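Local structure of ftsY (Mycoplasma mycoides, 1ZU4) at residues Glu230-Ile235 with Asp255-Ile260; Val234-Thr239 with Leu261-Ser266. The protein belongs to the FtsY family of SRP receptors and comprises an NG domain, in which a helical bundle is joined to an SRP54-type P-loop domain. All blocks are in the same frame, centred on the assembly; numbering follows the deposited sequence.

Interaction 1 (Glu230-Ile235 with Asp255-Ile260); sequences EVLLVI and DVSGII
I260 packs against L232 and V234 on one face of the sheet. With CG1 anti to the carbonyl carbon (chi1 -58°), the arm CG1-CD1 runs alongside L232 CB, the CG1-CB separation being 4.1 Å. V234 CG2 lies near I260 CB on the same face. S121 and M125 of helix 118-131 cover this face. The I260 backbone is bonded at both ends: its N donates to L233 O (2.9 Å) and its O accepts from I235 N. L233 N donates to G258 O, one more bond in the parallel pairing of strands 230-236 and 258-262, neighbours in the central sheet of the P-loop domain and the two strands of a beta-alpha-beta unit whose connecting helix is 241-250. The short strand segments cross at -41°. L233 points to the other face, beside I259 and aimed the same way. The bent end of I259 brings CD1 to 3.6 Å from L233 CB, while V256 CG1 reaches that same CB at 3.7 Å. A247 and F250 of helix 241-250 also touch L233, so its side chain is enclosed between strand and helix. Toward the C-terminal end of the strand, I235 CD1 rests on I259 CG2. At the entry to the pair, V231 points at the segment 255-260 and sets CB 3.3 Å from D255 O. V231 O takes S257 N on a lone pair in its carbonyl plane (2.9 Å), with only a weak second donation from G258 N. S257 OG, placed between backbone N and carbonyl carbon (chi1 60°), accepts from V231 N at 2.9 Å and donates to E230 OE1 at 2.5 Å, approaching the carboxylate on its anti side and out of its plane. The same OE1 forms a salt bridge to K285, while OE2 accepts from D99 N.

Interaction 2 (Val234-Thr239 with Leu261-Ser266); sequences VIDATT and LTKMDS
V234 and T262 cross at about a right angle, with V234 CG1 3.7 Å from T262 CG2, where the parallel strands of a beta-alpha-beta unit run out into 3-10 turns. T262 begins a T-K-M-D sequence consistent with the N/T-K-x-D motif of P-loop GTPases, here in the T-K-x-D form of the SRP54 type. The last backbone bonds of the strand pair are T262 N to I235 O and A237 N to T262 O, each 2.9 Å; beyond them side chains take over. T262 OG1 comes against D236 CA and makes only a weak bond to I235 O. D236 turns its CG anti to the backbone N (chi1 -170°), which lays the carboxylate obliquely against the methylene chain of K263: CD sits 3.5 Å from OD1 and almost as near OD2. The K263 ammonium leads away, and its charge lies beyond contact with OD2. OD1 itself is gripped by T238, whose N (2.9 Å) and OG1 (2.7 Å) approach from the same face of the carboxylate plane; the N-H bond closes an Asx turn that fixes the rotation of the group. A237 points its methyl at the other segment, where L261 CD1 meets it at 3.6 Å and M264 SD touches it more loosely. L261 also packs on I276 of helix 272-280, and M264 on I287. T238, with OG1 bound to the aspartate, sends its methyl, the other branch at CB, across to the second turn, where CG2 lies tightly against S266 CB at 3.4 Å.

Interactions 1 and 2 follow one another along the same pair of parallel strands, 230-236 and 258-262, with centres 14 Å apart. They share V234 and I235, and apart from this overlap they do not touch. Along the chain, 230-235 runs into 234-239, helix 241-250 follows, and 255-260 continues into 261-266. Interaction 1 therefore covers the start and middle of the strands within the eight-stranded sheet, and interaction 2 their C-terminal ends and the turns beyond. V234 touches T116, in the probable P-loop; the turns leave the sheet at the C-terminal edge of its parallel strands, the edge at which a P-loop lies in this fold.

Interaction 1 (Glu230-Ile235 with Asp255-Ile260)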
ATOM      1  N   GLU A 230      -2.119  -7.899  11.106  1.00 15.29           N
ATOM      2  CA  GLU A 230      -2.158  -6.708  10.267  1.00 16.13           C
ATOM      3  C   GLU A 230      -3.601  -6.411   9.877  1.00 16.26           C
ATOM      4  O   GLU A 230      -4.416  -7.326   9.718  1.00 13.96           O
ATOM      5  CB  GLU A 230      -1.319  -6.931   8.971  1.00 18.95           C
ATOM      6  CG  GLU A 230       0.218  -7.219   9.240  1.00 18.23           C
ATOM      7  CD  GLU A 230       0.994  -5.992   9.645  1.00 19.15           C
ATOM      8  OE1 GLU A 230       0.510  -4.838   9.479  1.00 17.30           O
ATOM      9  OE2 GLU A 230       2.141  -6.189  10.120  1.00 19.95           O
ATOM     10  N   VAL A 231      -3.875  -5.125   9.675  1.00 14.43           N
ATOM     11  CA  VAL A 231      -5.131  -4.615   9.147  1.00 13.55           C
ATOM     12  C   VAL A 231      -4.686  -3.698   8.008  1.00 14.32           C
ATOM     13  O   VAL A 231      -4.144  -2.605   8.234  1.00 13.77           O
ATOM     14  CB  VAL A 231      -5.953  -3.830  10.269  1.00 14.30           C
ATOM     15  CG1 VAL A 231      -7.274  -3.283   9.716  1.00 12.86           C
ATOM     16  CG2 VAL A 231      -6.248  -4.728  11.467  1.00 12.47           C
ATOM     17  N   LEU A 232      -4.884  -4.163   6.776  1.00 13.76           N
ATOM     18  CA  LEU A 232      -4.233  -3.534   5.664  1.00 14.47           C
ATOM     19  C   LEU A 232      -5.235  -2.770   4.797  1.00 14.40           C
ATOM     20  O   LEU A 232      -6.193  -3.328   4.265  1.00 14.12           O
ATOM     21  CB  LEU A 232      -3.397  -4.552   4.858  1.00 14.58           C
ATOM     22  CG  LEU A 232      -2.246  -5.254   5.621  1.00 15.58           C
ATOM     23  CD1 LEU A 232      -1.720  -6.443   4.835  1.00 16.30           C
ATOM     24  CD2 LEU A 232      -1.079  -4.310   5.964  1.00 16.79           C
ATOM     25  N   LEU A 233      -5.008  -1.465   4.704  1.00 14.53           N
ATOM     26  CA  LEU A 233      -5.813  -0.573   3.868  1.00 14.54           C
ATOM     27  C   LEU A 233      -5.312  -0.438   2.414  1.00 13.98           C
ATOM     28  O   LEU A 233      -4.137  -0.205   2.171  1.00 16.05           O
ATOM     29  CB  LEU A 233      -5.851   0.804   4.564  1.00 14.96           C
ATOM     30  CG  LEU A 233      -6.684   1.936   3.936  1.00 16.13           C
ATOM     31  CD1 LEU A 233      -8.098   1.488   3.890  1.00 17.24           C
ATOM     32  CD2 LEU A 233      -6.529   3.276   4.736  1.00 19.95           C
ATOM     33  N   VAL A 234      -6.198  -0.543   1.429  1.00 15.12           N
ATOM     34  CA  VAL A 234      -5.795  -0.488   0.030  1.00 14.06           C
ATOM     35  C   VAL A 234      -5.991   0.939  -0.454  1.00 14.80           C
ATOM     36  O   VAL A 234      -7.052   1.542  -0.306  1.00 14.69           O
ATOM     37  CB  VAL A 234      -6.563  -1.498  -0.877  1.00 15.42           C
ATOM     38  CG1 VAL A 234      -6.188  -1.316  -2.346  1.00 14.05           C
ATOM     39  CG2 VAL A 234      -6.245  -2.936  -0.486  1.00 18.00           C
ATOM     40  N   ILE A 235      -4.941   1.498  -1.005  1.00 14.99           N
ATOM     41  CA  ILE A 235      -5.090   2.774  -1.648  1.00 16.65           C
ATOM     42  C   ILE A 235      -4.708   2.559  -3.076  1.00 16.18           C
ATOM     43  O   ILE A 235      -3.604   2.088  -3.341  1.00 17.18           O
ATOM     44  CB  ILE A 235      -4.141   3.837  -1.030  1.00 16.15           C
ATOM     45  CG1 ILE A 235      -4.479   4.042   0.458  1.00 16.32           C
ATOM     46  CG2 ILE A 235      -4.275   5.121  -1.805  1.00 18.54           C
ATOM     47  CD1 ILE A 235      -3.516   4.976   1.193  1.00 17.43           C
ATOM     48  N   ASP A 255      -8.584   0.215  12.826  1.00 22.83           N
ATOM     49  CA  ASP A 255      -7.252   0.450  13.335  1.00 22.23           C
ATOM     50  C   ASP A 255      -6.246  -0.180  12.368  1.00 20.30           C
ATOM     51  O   ASP A 255      -5.866  -1.344  12.497  1.00 19.28           O
ATOM     52  CB  ASP A 255      -7.109  -0.049  14.778  1.00 23.45           C
ATOM     53  CG  ASP A 255      -7.973   0.777  15.777  1.00 27.42           C
ATOM     54  OD1 ASP A 255      -7.833   2.016  15.862  1.00 30.42           O
ATOM     55  OD2 ASP A 255      -8.786   0.167  16.506  1.00 35.43           O
ATOM     56  N   VAL A 256      -5.838   0.640  11.404  1.00 17.32           N
ATOM     57  CA  VAL A 256      -5.098   0.227  10.217  1.00 15.14           C
ATOM     58  C   VAL A 256      -3.649   0.134  10.643  1.00 15.41           C
ATOM     59  O   VAL A 256      -3.168   1.041  11.333  1.00 13.43           O
ATOM     60  CB  VAL A 256      -5.261   1.296   9.076  1.00 15.48           C
ATOM     61  CG1 VAL A 256      -4.295   1.019   7.870  1.00 16.15           C
ATOM     62  CG2 VAL A 256      -6.764   1.421   8.597  1.00 13.60           C
ATOM     63  N   SER A 257      -2.964  -0.955  10.290  1.00 13.80           N
ATOM     64  CA  SER A 257      -1.532  -1.143  10.694  1.00 13.76           C
ATOM     65  C   SER A 257      -0.616  -0.897   9.522  1.00 14.74           C
ATOM     66  O   SER A 257       0.576  -0.697   9.727  1.00 15.88           O
ATOM     67  CB  SER A 257      -1.254  -2.584  11.223  1.00 13.59           C
ATOM     68  OG  SER A 257      -1.549  -3.546  10.190  1.00 11.89           O
ATOM     69  N   GLY A 258      -1.161  -0.873   8.292  1.00 12.72           N
ATOM     70  CA  GLY A 258      -0.355  -0.655   7.131  1.00 13.01           C
ATOM     71  C   GLY A 258      -1.180  -0.459   5.868  1.00 12.14           C
ATOM     72  O   GLY A 258      -2.401  -0.622   5.860  1.00 13.22           O
ATOM     73  N   ILE A 259      -0.493  -0.133   4.799  1.00 12.06           N
ATOM     74  CA  ILE A 259      -1.103   0.219   3.506  1.00 13.39           C
ATOM     75  C   ILE A 259      -0.570  -0.698   2.373  1.00 13.61           C
ATOM     76  O   ILE A 259       0.616  -1.040   2.320  1.00 12.19           O
ATOM     77  CB  ILE A 259      -0.802   1.711   3.121  1.00 14.20           C
ATOM     78  CG1 ILE A 259      -1.303   2.742   4.175  1.00 17.04           C
ATOM     79  CG2 ILE A 259      -1.351   2.105   1.733  1.00 13.60           C
ATOM     80  CD1 ILE A 259      -2.720   2.644   4.535  1.00 18.66           C
ATOM     81  N   ILE A 260      -1.460  -1.022   1.448  1.00 14.50           N
ATOM     82  CA  ILE A 260      -1.152  -1.663   0.192  1.00 13.88           C
ATOM     83  C   ILE A 260      -1.470  -0.618  -0.883  1.00 15.16           C
ATOM     84  O   ILE A 260      -2.608  -0.285  -1.060  1.00 17.13           O
ATOM     85  CB  ILE A 260      -2.045  -2.902  -0.054  1.00 14.33           C
ATOM     86  CG1 ILE A 260      -1.886  -3.951   1.101  1.00 13.63           C
ATOM     87  CG2 ILE A 260      -1.716  -3.546  -1.378  1.00 13.10           C
ATOM     88  CD1 ILE A 260      -2.725  -5.214   0.829  1.00 12.98           C
TER

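Interaction 2 (Val234-Thr239 with Leu261-Ser266)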
ATOM      1  N   VAL A 234      -6.198  -0.543   1.429  1.00 15.12           N
ATOM      2  CA  VAL A 234      -5.795  -0.488   0.030  1.00 14.06           C
ATOM      3  C   VAL A 234      -5.991   0.939  -0.454  1.00 14.80           C
ATOM      4  O   VAL A 234      -7.052   1.542  -0.306  1.00 14.69           O
ATOM      5  CB  VAL A 234      -6.563  -1.498  -0.877  1.00 15.42           C
ATOM      6  CG1 VAL A 234      -6.188  -1.316  -2.346  1.00 14.05           C
ATOM      7  CG2 VAL A 234      -6.245  -2.936  -0.486  1.00 18.00           C
ATOM      8  N   ILE A 235      -4.941   1.498  -1.005  1.00 14.99           N
ATOM      9  CA  ILE A 235      -5.090   2.774  -1.648  1.00 16.65           C
ATOM     10  C   ILE A 235      -4.708   2.559  -3.076  1.00 16.18           C
ATOM     11  O   ILE A 235      -3.604   2.088  -3.341  1.00 17.18           O
ATOM     12  CB  ILE A 235      -4.141   3.837  -1.030  1.00 16.15           C
ATOM     13  CG1 ILE A 235      -4.479   4.042   0.458  1.00 16.32           C
ATOM     14  CG2 ILE A 235      -4.275   5.121  -1.805  1.00 18.54           C
ATOM     15  CD1 ILE A 235      -3.516   4.976   1.193  1.00 17.43           C
ATOM     16  N   ASP A 236      -5.602   2.937  -3.971  1.00 15.54           N
ATOM     17  CA  ASP A 236      -5.338   3.091  -5.425  1.00 16.55           C
ATOM     18  C   ASP A 236      -4.514   4.333  -5.819  1.00 17.50           C
ATOM     19  O   ASP A 236      -5.033   5.489  -5.855  1.00 16.80           O
ATOM     20  CB  ASP A 236      -6.705   3.143  -6.154  1.00 16.55           C
ATOM     21  CG  ASP A 236      -6.599   3.060  -7.661  1.00 17.93           C
ATOM     22  OD1 ASP A 236      -5.542   3.347  -8.282  1.00 20.42           O
ATOM     23  OD2 ASP A 236      -7.630   2.702  -8.262  1.00 22.42           O
ATOM     24  N   ALA A 237      -3.245   4.108  -6.182  1.00 17.30           N
ATOM     25  CA  ALA A 237      -2.356   5.231  -6.525  1.00 18.06           C
ATOM     26  C   ALA A 237      -2.867   6.132  -7.678  1.00 19.43           C
ATOM     27  O   ALA A 237      -2.553   7.353  -7.727  1.00 19.82           O
ATOM     28  CB  ALA A 237      -0.947   4.751  -6.808  1.00 16.83           C
ATOM     29  N   THR A 238      -3.626   5.556  -8.607  1.00 20.46           N
ATOM     30  CA  THR A 238      -4.148   6.370  -9.713  1.00 21.56           C
ATOM     31  C   THR A 238      -5.111   7.466  -9.253  1.00 22.81           C
ATOM     32  O   THR A 238      -5.454   8.337 -10.052  1.00 23.30           O
ATOM     33  CB  THR A 238      -4.793   5.536 -10.855  1.00 21.50           C
ATOM     34  OG1 THR A 238      -6.043   5.009 -10.410  1.00 21.31           O
ATOM     35  CG2 THR A 238      -3.882   4.379 -11.250  1.00 22.41           C
ATOM     36  N   THR A 239      -5.532   7.430  -7.989  1.00 23.12           N
ATOM     37  CA  THR A 239      -6.447   8.441  -7.459  1.00 23.96           C
ATOM     38  C   THR A 239      -5.721   9.607  -6.860  1.00 23.96           C
ATOM     39  O   THR A 239      -6.317  10.648  -6.648  1.00 24.34           O
ATOM     40  CB  THR A 239      -7.469   7.894  -6.459  1.00 24.05           C
ATOM     41  OG1 THR A 239      -6.814   7.228  -5.361  1.00 24.09           O
ATOM     42  CG2 THR A 239      -8.416   6.931  -7.172  1.00 24.47           C
ATOM     43  N   LEU A 261      -0.449  -0.132  -1.574  1.00 14.33           N
ATOM     44  CA  LEU A 261      -0.534   0.895  -2.610  1.00 14.60           C
ATOM     45  C   LEU A 261      -0.592   0.174  -3.959  1.00 14.42           C
ATOM     46  O   LEU A 261       0.369  -0.413  -4.361  1.00 13.38           O
ATOM     47  CB  LEU A 261       0.742   1.768  -2.560  1.00 14.35           C
ATOM     48  CG  LEU A 261       0.745   2.954  -3.546  1.00 15.97           C
ATOM     49  CD1 LEU A 261      -0.443   3.905  -3.322  1.00 14.17           C
ATOM     50  CD2 LEU A 261       2.074   3.707  -3.517  1.00 15.80           C
ATOM     51  N   THR A 262      -1.732   0.224  -4.635  1.00 16.08           N
ATOM     52  CA  THR A 262      -1.941  -0.500  -5.875  1.00 17.43           C
ATOM     53  C   THR A 262      -1.862   0.425  -7.042  1.00 18.15           C
ATOM     54  O   THR A 262      -1.933   1.668  -6.881  1.00 19.24           O
ATOM     55  CB  THR A 262      -3.335  -1.152  -5.913  1.00 16.85           C
ATOM     56  OG1 THR A 262      -4.336  -0.130  -5.792  1.00 19.49           O
ATOM     57  CG2 THR A 262      -3.486  -2.157  -4.778  1.00 18.44           C
ATOM     58  N   LYS A 263      -1.699  -0.182  -8.227  1.00 19.91           N
ATOM     59  CA  LYS A 263      -1.765   0.538  -9.502  1.00 21.42           C
ATOM     60  C   LYS A 263      -0.717   1.579  -9.681  1.00 21.78           C
ATOM     61  O   LYS A 263      -0.905   2.511 -10.458  1.00 22.68           O
ATOM     62  CB  LYS A 263      -3.170   1.124  -9.751  1.00 20.22           C
ATOM     63  CG  LYS A 263      -4.164   0.012 -10.077  1.00 24.78           C
ATOM     64  CD  LYS A 263      -5.588   0.496 -10.251  1.00 27.79           C
ATOM     65  CE  LYS A 263      -6.545  -0.648  -9.974  1.00 32.39           C
ATOM     66  NZ  LYS A 263      -6.210  -1.876 -10.830  1.00 34.93           N
ATOM     67  N   MET A 264       0.418   1.409  -9.008  1.00 22.96           N
ATOM     68  CA  MET A 264       1.504   2.359  -9.180  1.00 23.46           C
ATOM     69  C   MET A 264       1.869   2.522 -10.647  1.00 24.00           C
ATOM     70  O   MET A 264       2.104   3.628 -11.103  1.00 23.55           O
ATOM     71  CB  MET A 264       2.731   1.950  -8.368  1.00 24.04           C
ATOM     72  CG  MET A 264       3.679   3.137  -8.079  1.00 23.60           C
ATOM     73  SD  MET A 264       2.930   4.654  -7.385  1.00 22.21           S
ATOM     74  CE  MET A 264       3.994   5.913  -8.108  1.00 20.42           C
ATOM     75  N   ASP A 265       1.926   1.401 -11.372  1.00 24.70           N
ATOM     76  CA  ASP A 265       2.247   1.369 -12.812  1.00 25.42           C
ATOM     77  C   ASP A 265       1.430   2.323 -13.696  1.00 25.62           C
ATOM     78  O   ASP A 265       1.906   2.739 -14.774  1.00 27.15           O
ATOM     79  CB  ASP A 265       2.148  -0.068 -13.364  1.00 25.15           C
ATOM     80  CG  ASP A 265       0.729  -0.638 -13.302  1.00 27.88           C
ATOM     81  OD1 ASP A 265       0.071  -0.498 -12.257  1.00 29.96           O
ATOM     82  OD2 ASP A 265       0.266  -1.270 -14.280  1.00 29.46           O
ATOM     83  N   SER A 266       0.221   2.654 -13.246  1.00 25.38           N
ATOM     84  CA  SER A 266      -0.752   3.436 -14.010  1.00 25.86           C
ATOM     85  C   SER A 266      -0.727   4.905 -13.566  1.00 25.52           C
ATOM     86  O   SER A 266      -1.439   5.755 -14.121  1.00 24.74           O
ATOM     87  CB  SER A 266      -2.173   2.866 -13.800  1.00 26.28           C
ATOM     88  OG  SER A 266      -2.214   1.446 -13.907  1.00 26.23           O
TER